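Local structure of ribosomal silencing factor RsfS (Bacillus halodurans, 2O5A) at residues 19-24 with 95-100. The protein probably silences ribosomes by binding protein uL14 of the large subunit, preventing the two ribosomal subunits from joining and so repressing translation. Numbering follows the deposited sequence.
Sequences AEQVVA and RAYYNL
With CG of Y97 turned anti to the backbone N (chi1 174°), the phenol reaches across to Q21, whose own CG lies anti to the carbonyl carbon (chi1 -53°) and whose chain runs on extended to the amide. The two meet beside the mixed five-stranded sheet of this Iojap/RsfS family protein: Q21 sits at the corner where the chain enters outermost strand 22-26, and Y97 in the loop after strand 85-91. A long, flat residue suits the loop, because the backbones stay apart, with the CA atoms of Q21 and Y97 separated by 11.2 Å. Ring and glutamine chain together bridge that gap, the ring meeting those of H41 on strand 36-42 and F90 on strand 85-91, while Q21 also touches H41. Glutamine suits the exposed corner, its methylene groups packing beside the phenol oxygen and its polar end remaining compatible with solvent. Amide and ring planes stand 53° apart, so the groups do not stack. Next along the loop, Y98 offers one ring face to CD2 of Y97, which lies 3.6 Å above that plane, toward its rim. Q21 CB comes within 3.6 Å of Y97 OH, and Q21 OE1 lies 3.0 Å from Y97 OH.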
ATOM      1  N   ALA A  19      14.796  12.299   9.188  1.00 31.76           N
ATOM      2  CA  ALA A  19      13.490  11.879   8.688  1.00 32.03           C
ATOM      3  C   ALA A  19      12.463  12.059   9.794  1.00 32.09           C
ATOM      4  O   ALA A  19      12.696  11.667  10.937  1.00 30.51           O
ATOM      5  CB  ALA A  19      13.527  10.435   8.254  1.00 30.38           C
ATOM      6  N   GLU A  20      11.323  12.647   9.449  1.00 32.56           N
ATOM      7  CA  GLU A  20      10.275  12.895  10.428  1.00 30.19           C
ATOM      8  C   GLU A  20       9.156  11.857  10.457  1.00 28.70           C
ATOM      9  O   GLU A  20       8.900  11.163   9.473  1.00 29.56           O
ATOM     10  CB  GLU A  20       9.690  14.292  10.199  1.00 31.75           C
ATOM     11  CG  GLU A  20      10.698  15.414  10.414  1.00 31.88           C
ATOM     12  CD  GLU A  20      10.192  16.757   9.929  1.00 31.94           C
ATOM     13  OE1 GLU A  20      10.720  17.796  10.379  1.00 33.12           O
ATOM     14  OE2 GLU A  20       9.272  16.772   9.091  1.00 32.48           O
ATOM     15  N   GLN A  21       8.502  11.766  11.611  1.00 27.06           N
ATOM     16  CA  GLN A  21       7.399  10.838  11.845  1.00 26.02           C
ATOM     17  C   GLN A  21       7.747   9.387  11.525  1.00 25.29           C
ATOM     18  O   GLN A  21       7.003   8.698  10.826  1.00 24.51           O
ATOM     19  CB  GLN A  21       6.169  11.260  11.039  1.00 22.64           C
ATOM     20  CG  GLN A  21       5.759  12.707  11.253  1.00 19.57           C
ATOM     21  CD  GLN A  21       4.296  12.947  10.946  1.00 18.57           C
ATOM     22  OE1 GLN A  21       3.738  12.359  10.020  1.00 18.63           O
ATOM     23  NE2 GLN A  21       3.666  13.825  11.717  1.00 18.20           N
ATOM     24  N   VAL A  22       8.880   8.929  12.047  1.00 24.20           N
ATOM     25  CA  VAL A  22       9.323   7.559  11.827  1.00 23.11           C
ATOM     26  C   VAL A  22       8.386   6.576  12.521  1.00 26.45           C
ATOM     27  O   VAL A  22       8.147   6.672  13.726  1.00 25.68           O
ATOM     28  CB  VAL A  22      10.753   7.340  12.366  1.00 21.19           C
ATOM     29  CG1 VAL A  22      11.095   5.856  12.356  1.00 19.75           C
ATOM     30  CG2 VAL A  22      11.747   8.111  11.519  1.00 18.61           C
ATOM     31  N   VAL A  23       7.858   5.633  11.747  1.00 27.84           N
ATOM     32  CA  VAL A  23       6.951   4.623  12.275  1.00 24.04           C
ATOM     33  C   VAL A  23       7.286   3.248  11.716  1.00 26.04           C
ATOM     34  O   VAL A  23       7.478   3.083  10.510  1.00 26.77           O
ATOM     35  CB  VAL A  23       5.478   4.949  11.930  1.00 23.89           C
ATOM     36  CG1 VAL A  23       4.580   3.777  12.301  1.00 24.70           C
ATOM     37  CG2 VAL A  23       5.038   6.195  12.678  1.00 22.47           C
ATOM     38  N   ALA A  24       7.360   2.264  12.604  1.00 27.72           N
ATOM     39  CA  ALA A  24       7.652   0.896  12.204  1.00 28.56           C
ATOM     40  C   ALA A  24       6.355   0.104  12.260  1.00 30.40           C
ATOM     41  O   ALA A  24       5.510   0.342  13.122  1.00 29.85           O
ATOM     42  CB  ALA A  24       8.684   0.284  13.137  1.00 27.97           C
ATOM     43  N   ARG A  95       0.333  11.912  -1.242  1.00 62.19           N
ATOM     44  CA  ARG A  95      -0.998  11.508  -0.799  1.00 65.59           C
ATOM     45  C   ARG A  95      -1.100  10.079  -0.273  1.00 65.40           C
ATOM     46  O   ARG A  95      -1.772   9.832   0.727  1.00 64.55           O
ATOM     47  CB  ARG A  95      -2.021  11.707  -1.924  1.00 70.05           C
ATOM     48  CG  ARG A  95      -2.273  13.164  -2.280  1.00 79.05           C
ATOM     49  CD  ARG A  95      -3.583  13.333  -3.036  1.00 85.99           C
ATOM     50  NE  ARG A  95      -3.532  12.768  -4.381  1.00 92.79           N
ATOM     51  CZ  ARG A  95      -4.561  12.753  -5.222  1.00 96.57           C
ATOM     52  NH1 ARG A  95      -5.727  13.269  -4.858  1.00 98.95           N
ATOM     53  NH2 ARG A  95      -4.425  12.229  -6.432  1.00 98.83           N
ATOM     54  N   ALA A  96      -0.446   9.137  -0.946  1.00 63.82           N
ATOM     55  CA  ALA A  96      -0.485   7.744  -0.515  1.00 61.58           C
ATOM     56  C   ALA A  96       0.086   7.627   0.894  1.00 59.96           C
ATOM     57  O   ALA A  96      -0.083   6.610   1.565  1.00 60.75           O
ATOM     58  CB  ALA A  96       0.314   6.872  -1.477  1.00 59.72           C
ATOM     59  N   TYR A  97       0.757   8.688   1.330  1.00 58.81           N
ATOM     60  CA  TYR A  97       1.371   8.744   2.649  1.00 58.59           C
ATOM     61  C   TYR A  97       0.337   9.014   3.739  1.00 62.70           C
ATOM     62  O   TYR A  97       0.577   8.746   4.916  1.00 63.86           O
ATOM     63  CB  TYR A  97       2.455   9.829   2.655  1.00 49.33           C
ATOM     64  CG  TYR A  97       3.086  10.091   4.003  1.00 38.77           C
ATOM     65  CD1 TYR A  97       3.625   9.050   4.758  1.00 32.02           C
ATOM     66  CD2 TYR A  97       3.161  11.384   4.516  1.00 35.04           C
ATOM     67  CE1 TYR A  97       4.215   9.290   5.994  1.00 29.01           C
ATOM     68  CE2 TYR A  97       3.749  11.636   5.750  1.00 29.42           C
ATOM     69  CZ  TYR A  97       4.275  10.581   6.481  1.00 28.67           C
ATOM     70  OH  TYR A  97       4.847  10.814   7.710  1.00 25.82           O
ATOM     71  N   TYR A  98      -0.817   9.542   3.340  1.00 66.75           N
ATOM     72  CA  TYR A  98      -1.883   9.834   4.291  1.00 69.51           C
ATOM     73  C   TYR A  98      -3.016   8.824   4.156  1.00 71.45           C
ATOM     74  O   TYR A  98      -3.999   8.866   4.897  1.00 71.63           O
ATOM     75  CB  TYR A  98      -2.405  11.258   4.082  1.00 71.48           C
ATOM     76  CG  TYR A  98      -1.342  12.311   4.309  1.00 74.11           C
ATOM     77  CD1 TYR A  98      -0.541  12.761   3.260  1.00 75.15           C
ATOM     78  CD2 TYR A  98      -1.110  12.828   5.582  1.00 75.25           C
ATOM     79  CE1 TYR A  98       0.472  13.697   3.476  1.00 76.15           C
ATOM     80  CE2 TYR A  98      -0.101  13.761   5.809  1.00 76.13           C
ATOM     81  CZ  TYR A  98       0.685  14.193   4.752  1.00 76.36           C
ATOM     82  OH  TYR A  98       1.688  15.107   4.978  1.00 75.58           O
ATOM     83  N   ASN A  99      -2.860   7.914   3.201  1.00 72.22           N
ATOM     84  CA  ASN A  99      -3.836   6.857   2.952  1.00 71.32           C
ATOM     85  C   ASN A  99      -3.165   5.533   3.274  1.00 73.86           C
ATOM     86  O   ASN A  99      -3.701   4.459   2.999  1.00 72.35           O
ATOM     87  CB  ASN A  99      -4.280   6.874   1.489  1.00 70.54           C
ATOM     88  CG  ASN A  99      -5.233   8.013   1.182  1.00 69.89           C
ATOM     89  OD1 ASN A  99      -5.542   8.282   0.022  1.00 69.82           O
ATOM     90  ND2 ASN A  99      -5.715   8.679   2.225  1.00 70.40           N
ATOM     91  N   LEU A 100      -1.979   5.630   3.864  1.00 75.99           N
ATOM     92  CA  LEU A 100      -1.202   4.461   4.242  1.00 76.26           C
ATOM     93  C   LEU A 100      -1.948   3.726   5.348  1.00 78.36           C
ATOM     94  O   LEU A 100      -1.501   2.689   5.839  1.00 77.77           O
ATOM     95  CB  LEU A 100       0.175   4.907   4.727  1.00 75.47           C
ATOM     96  CG  LEU A 100       1.370   4.138   4.169  1.00 74.89           C
ATOM     97  CD1 LEU A 100       1.219   3.944   2.669  1.00 73.75           C
ATOM     98  CD2 LEU A 100       2.639   4.900   4.478  1.00 74.74           C
TER